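Local coordinates for protein amidohydrolase (Pseudomonas aeruginosa, PDB 2I5G) that probably acts as a metal-dependent dipeptidase of the membrane dipeptidase (M19) family, hydrolysing the peptide bond of dipeptides, at residues E27-K31 and G32-A36; G46-A49 and T50-I54; A146-R150 and V151-C155. The protein carries 2 engineered substitutions. All coordinates share one frame; numbering follows the deposited sequence.

Interaction 1: E27-K31 and G32-A36; sequences EDMRK and GGLTA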
# COMPACT_ATOMS: atom_id res chain seq x y z
N GLU A 27 -28.20 18.39 15.81
CA GLU A 27 -29.13 18.67 16.89
C GLU A 27 -29.18 17.54 17.93
O GLU A 27 -29.41 17.79 19.12
CB GLU A 27 -30.52 18.92 16.31
CG GLU A 27 -30.55 20.11 15.37
CD GLU A 27 -31.86 20.23 14.61
OE1 GLU A 27 -32.01 21.18 13.82
OE2 GLU A 27 -32.73 19.36 14.81
N ASP A 28 -28.96 16.31 17.48
CA ASP A 28 -28.99 15.16 18.38
C ASP A 28 -27.71 15.17 19.21
O ASP A 28 -27.65 14.61 20.31
CB ASP A 28 -29.12 13.87 17.57
CG ASP A 28 -29.76 12.73 18.36
OD1 ASP A 28 -30.76 12.99 19.06
OD2 ASP A 28 -29.27 11.58 18.27
N MSE A 29 -26.67 15.81 18.68
CA MSE A 29 -25.41 15.92 19.40
C MSE A 29 -25.65 16.91 20.53
O MSE A 29 -25.15 16.75 21.65
CB MSE A 29 -24.30 16.44 18.49
CG MSE A 29 -24.04 15.57 17.28
SE MSE A 29 -22.48 16.13 16.29
CE MSE A 29 -21.59 14.42 16.11
N ARG A 30 -26.44 17.93 20.22
CA ARG A 30 -26.77 18.95 21.20
C ARG A 30 -27.68 18.35 22.27
O ARG A 30 -27.48 18.57 23.46
CB ARG A 30 -27.44 20.13 20.51
CG ARG A 30 -26.48 21.02 19.70
CD ARG A 30 -25.63 21.89 20.62
NE ARG A 30 -24.69 21.11 21.41
CZ ARG A 30 -24.38 21.37 22.68
NH1 ARG A 30 -24.94 22.39 23.32
NH2 ARG A 30 -23.50 20.60 23.32
N LYS A 31 -28.68 17.57 21.84
CA LYS A 31 -29.60 16.94 22.78
C LYS A 31 -28.86 16.06 23.78
O LYS A 31 -29.30 15.90 24.92
CB LYS A 31 -30.63 16.08 22.03
CG LYS A 31 -31.54 15.28 22.95
CD LYS A 31 -32.64 14.58 22.16
CE LYS A 31 -33.56 13.75 23.04
NZ LYS A 31 -32.90 12.54 23.62
N GLY A 32 -27.74 15.48 23.37
CA GLY A 32 -26.98 14.62 24.26
C GLY A 32 -25.92 15.36 25.04
O GLY A 32 -25.16 14.75 25.80
N GLY A 33 -25.85 16.68 24.85
CA GLY A 33 -24.87 17.49 25.56
C GLY A 33 -23.42 17.23 25.17
O GLY A 33 -22.50 17.59 25.90
N LEU A 34 -23.23 16.61 24.01
CA LEU A 34 -21.90 16.30 23.50
C LEU A 34 -21.08 17.58 23.37
O LEU A 34 -21.55 18.56 22.80
CB LEU A 34 -22.02 15.61 22.14
CG LEU A 34 -20.82 14.88 21.53
CD1 LEU A 34 -20.42 13.72 22.43
CD2 LEU A 34 -21.17 14.37 20.14
N THR A 35 -19.86 17.56 23.89
CA THR A 35 -18.99 18.73 23.80
C THR A 35 -18.16 18.67 22.53
O THR A 35 -18.07 19.65 21.78
CB THR A 35 -18.04 18.82 25.01
OG1 THR A 35 -18.80 18.77 26.22
CG2 THR A 35 -17.26 20.12 24.97
N ALA A 36 -17.55 17.52 22.28
CA ALA A 36 -16.73 17.36 21.08
C ALA A 36 -16.71 15.91 20.61
O ALA A 36 -17.02 15.00 21.37
CB ALA A 36 -15.32 17.85 21.34
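The guanidinium of Arg30 meets the carbonyl of Leu34 at its edge: NH2 donates to Leu34 O over 2.9 Å, and that oxygen lies only 8° out of the guanidinium plane. Seen from the acceptor, the donor stands well above the carbonyl plane, 40° out of it. Bends at chi2 and chi3 curl the arginine forward over the turn, carrying to Leu34 the end of a side chain that sets off away from it. Thr86 OG1 is hydrogen-bonded to the same oxygen, giving it a second partner. The helix ends here in a Schellman motif. Gly33, with a positive phi of 67° that favours glycine, donates from N to Arg30 O (2.9 Å), and Leu34 N reaches back to Met29 O (3.0 Å), spanning the smaller ring. One residue earlier, Gly32 N is held by Asp28 O at 3.2 Å. The two residues at the ends of the motif also bring their side chains together, with selenomethionine Met29 CE 4.1 Å from Leu34 CD2. Both rest on Ile17 of strand 13-17. The carboxylate of Asp28 turns elsewhere, its OD2 accepting from Gly288 N and Gln252 NE2, while Lys31 NZ binds Gly288 O.

Interaction 2: G46-A49 and T50-I54; sequences GFQA and TVNNI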
# COMPACT_ATOMS: atom_id res chain seq x y z
N GLY A 46 -8.64 8.08 -1.14
CA GLY A 46 -7.27 8.54 -1.32
C GLY A 46 -7.18 10.01 -0.96
O GLY A 46 -8.08 10.53 -0.30
N PHE A 47 -6.12 10.68 -1.40
CA PHE A 47 -5.93 12.11 -1.09
C PHE A 47 -7.10 13.01 -1.49
O PHE A 47 -7.89 13.42 -0.65
CB PHE A 47 -4.65 12.63 -1.75
CG PHE A 47 -4.40 14.09 -1.50
CD1 PHE A 47 -4.06 14.55 -0.22
CD2 PHE A 47 -4.54 15.02 -2.52
CE1 PHE A 47 -3.86 15.91 0.02
CE2 PHE A 47 -4.34 16.38 -2.29
CZ PHE A 47 -4.01 16.82 -1.01
N GLN A 48 -7.21 13.32 -2.78
CA GLN A 48 -8.27 14.19 -3.26
C GLN A 48 -9.68 13.81 -2.82
O GLN A 48 -10.49 14.69 -2.50
CB GLN A 48 -8.22 14.32 -4.79
CG GLN A 48 -9.19 15.36 -5.37
CD GLN A 48 -8.69 16.02 -6.65
OE1 GLN A 48 -7.64 15.66 -7.17
NE2 GLN A 48 -9.44 16.99 -7.16
N ALA A 49 -10.01 12.52 -2.79
CA ALA A 49 -11.35 12.14 -2.37
C ALA A 49 -11.54 12.51 -0.90
O ALA A 49 -12.63 12.88 -0.48
CB ALA A 49 -11.60 10.64 -2.60
N THR A 50 -10.47 12.40 -0.11
CA THR A 50 -10.54 12.75 1.30
C THR A 50 -10.71 14.26 1.43
O THR A 50 -11.50 14.75 2.24
CB THR A 50 -9.26 12.30 2.07
OG1 THR A 50 -9.22 10.87 2.13
CG2 THR A 50 -9.24 12.87 3.48
N VAL A 51 -9.95 15.01 0.62
CA VAL A 51 -10.03 16.46 0.63
C VAL A 51 -11.48 16.87 0.34
O VAL A 51 -12.00 17.81 0.95
CB VAL A 51 -9.10 17.08 -0.45
CG1 VAL A 51 -9.34 18.57 -0.58
CG2 VAL A 51 -7.66 16.80 -0.09
N ASN A 52 -12.13 16.16 -0.57
CA ASN A 52 -13.51 16.46 -0.92
C ASN A 52 -14.45 16.32 0.27
O ASN A 52 -15.36 17.13 0.47
CB ASN A 52 -13.98 15.55 -2.05
CG ASN A 52 -13.41 15.96 -3.39
OD1 ASN A 52 -13.52 15.22 -4.37
ND2 ASN A 52 -12.82 17.15 -3.45
N ASN A 53 -14.22 15.27 1.07
CA ASN A 53 -15.05 15.04 2.24
C ASN A 53 -14.87 16.18 3.22
O ASN A 53 -15.81 16.57 3.92
CB ASN A 53 -14.66 13.72 2.91
CG ASN A 53 -15.02 12.51 2.07
OD1 ASN A 53 -15.96 12.55 1.28
ND2 ASN A 53 -14.29 11.42 2.26
N ILE A 54 -13.66 16.73 3.27
CA ILE A 54 -13.36 17.82 4.17
C ILE A 54 -14.06 19.09 3.69
O ILE A 54 -14.60 19.87 4.50
CB ILE A 54 -11.83 18.04 4.29
CG1 ILE A 54 -11.20 16.82 4.97
CG2 ILE A 54 -11.53 19.31 5.07
CD1 ILE A 54 -9.71 16.94 5.21
O HOH W 1 -12.51 16.06 -7.28
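Thr50 turns OG1 back beside its own backbone N and opposite its carbonyl carbon (chi1 -69°), which lowers the hydroxyl onto Gly46 O. Val51, with CG1 opposite its backbone N (chi1 172°), is left with CG2 facing back up the helix toward Phe47. Gly46 is the N-cap of helix 47-63, and its carbonyl oxygen is gripped twice by one residue: Thr50 OG1 donates over 2.7 Å and Thr50 N over 3.0 Å, arriving from opposite faces of the carbonyl plane. Thr50 N thus opens the helical series, continued by Val51 N to Phe47 O and Asn52 N to Gln48 O, both at 2.9 Å. Val51 CG2 makes a CH-pi contact over one face of the Phe47 ring, 3.9 Å from the centroid and 16° off the normal, displaced toward the CZ end. On the exposed side a water spans one helical turn, donating to Asn52 OD1 and accepting a weak bond from Gln48 NE2. Asn53 ND2 is tied outside the turn, to Val41 O and Glu45 OE1. The Phe47 ring stacks with Tyr104 and meets Phe108 obliquely; Thr50, Val51 and Ile54 also touch Phe108, seating the helix start on helix 103-110, while Thr50 and Ile54 reach strand 86-92.

Interaction 3: A146-R150 and V151-C155; sequences AEMNR and VGIMC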
# COMPACT_ATOMS: atom_id res chain seq x y z
N ALA A 146 6.69 9.25 12.38
CA ALA A 146 7.58 10.34 12.74
C ALA A 146 6.99 11.71 12.39
O ALA A 146 6.87 12.56 13.27
CB ALA A 146 8.92 10.16 12.03
N GLU A 147 6.62 11.92 11.13
CA GLU A 147 6.05 13.20 10.72
C GLU A 147 4.78 13.52 11.51
O GLU A 147 4.55 14.68 11.86
CB GLU A 147 5.73 13.22 9.22
CG GLU A 147 5.13 14.55 8.74
CD GLU A 147 6.15 15.70 8.75
OE1 GLU A 147 7.05 15.71 9.61
OE2 GLU A 147 6.03 16.61 7.90
N MSE A 148 3.96 12.51 11.77
CA MSE A 148 2.73 12.72 12.55
C MSE A 148 3.06 13.23 13.95
O MSE A 148 2.32 14.04 14.52
CB MSE A 148 1.92 11.42 12.63
CG MSE A 148 1.23 11.04 11.33
SE MSE A 148 0.25 9.36 11.40
CE MSE A 148 -1.17 9.91 12.59
N ASN A 149 4.17 12.75 14.52
CA ASN A 149 4.58 13.19 15.85
C ASN A 149 5.05 14.63 15.79
O ASN A 149 4.80 15.41 16.72
CB ASN A 149 5.74 12.33 16.38
CG ASN A 149 5.31 10.92 16.73
OD1 ASN A 149 4.14 10.66 16.94
ND2 ASN A 149 6.28 10.01 16.80
N ARG A 150 5.72 14.98 14.70
CA ARG A 150 6.24 16.33 14.51
C ARG A 150 5.15 17.35 14.23
O ARG A 150 5.15 18.45 14.77
CB ARG A 150 7.25 16.32 13.36
CG ARG A 150 8.09 17.56 13.24
CD ARG A 150 8.97 17.47 12.01
NE ARG A 150 8.18 17.63 10.79
CZ ARG A 150 7.64 18.78 10.40
NH1 ARG A 150 7.81 19.88 11.13
NH2 ARG A 150 6.92 18.83 9.28
N VAL A 151 4.20 16.96 13.38
CA VAL A 151 3.10 17.83 12.98
C VAL A 151 1.99 17.93 14.03
O VAL A 151 1.29 18.95 14.12
CB VAL A 151 2.50 17.35 11.63
CG1 VAL A 151 1.24 18.11 11.29
CG2 VAL A 151 3.52 17.53 10.51
N GLY A 152 1.81 16.87 14.81
CA GLY A 152 0.79 16.89 15.84
C GLY A 152 -0.52 16.20 15.50
O GLY A 152 -1.59 16.75 15.72
N ILE A 153 -0.44 14.99 14.94
CA ILE A 153 -1.63 14.23 14.61
C ILE A 153 -1.52 12.93 15.37
O ILE A 153 -0.54 12.20 15.22
CB ILE A 153 -1.73 13.91 13.11
CG1 ILE A 153 -2.07 15.19 12.33
CG2 ILE A 153 -2.79 12.84 12.88
CD1 ILE A 153 -2.20 14.99 10.83
N MSE A 154 -2.51 12.63 16.20
CA MSE A 154 -2.49 11.42 17.00
C MSE A 154 -2.67 10.14 16.20
O MSE A 154 -3.49 10.07 15.28
CB MSE A 154 -3.57 11.52 18.07
CG MSE A 154 -3.69 10.28 18.93
SE MSE A 154 -4.71 10.62 20.52
CE MSE A 154 -3.80 9.37 21.70
N CYS A 155 -1.88 9.13 16.56
CA CYS A 155 -1.91 7.82 15.92
C CYS A 155 -3.02 6.96 16.52
O CYS A 155 -3.08 6.78 17.74
CB CYS A 155 -0.58 7.10 16.09
SG CYS A 155 0.84 7.92 15.33
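Apolar packing joins the helix to the strand through the selenomethionine Met148. Its chain runs extended through chi2, and the bend at chi3 (69°) swings CE against Ile153 CG2 at 3.4 Å and to 3.9 Å from Cys155 SG; one methyl from the helix thus meets both the loop residue Ile153 and the strand residue Cys155. Val151 CG2 packs instead against charged groups, 3.7 Å from Glu147 CD and over one face of the Arg150 guanidinium. These two groups form a salt bridge along the helix: Arg150 grips the carboxylate side-on, NE to Glu147 OE1 and NH2 to Glu147 OE2 (2.8 Å), each oxygen met on its syn side. The pair holds the two flat groups together beside the valine and probably limits the rotation of both. Backbone bonds close the helix. Val151 N donates to Glu147 O at 2.8 Å; Met148 O then accepts Gly152 N in helical register (2.9 Å) and Ile153 N one residue further on (2.9 Å). Gly152 leaves the helix with a positive phi of 100°, at backbone angles that call for glycine. The turn belongs to the beta-alpha-beta unit of strand 113-117, helix 139-151 and strand 154-156: Met148 and Ile153 rest on Val116, Met148 and Val151 pack on helix 103-110, and Met154 faces helix 304-323.

In the fold
Along the chain the three contacts come in series; none nests within or crosses another. Interactions 1 and 3 close helix-to-strand turns, while interaction 2 opens a helix. Interaction 1 ends helix 23-31 and leads into strand 36-40. Interaction 2, its centre about 26 Å away, starts helix 47-63, a short loop beyond that strand. Interaction 3 ends helix 139-151 and enters strand 154-156; its centre lies about 19 Å from that of interaction 2. All three lie at helix ends of the TIM-barrel fold, 1 and 3 entering a strand and 2 leaving one. They share neighbours without touching: strand 86-92 borders interactions 1 and 2, and helix 103-110 packs against interactions 2 and 3.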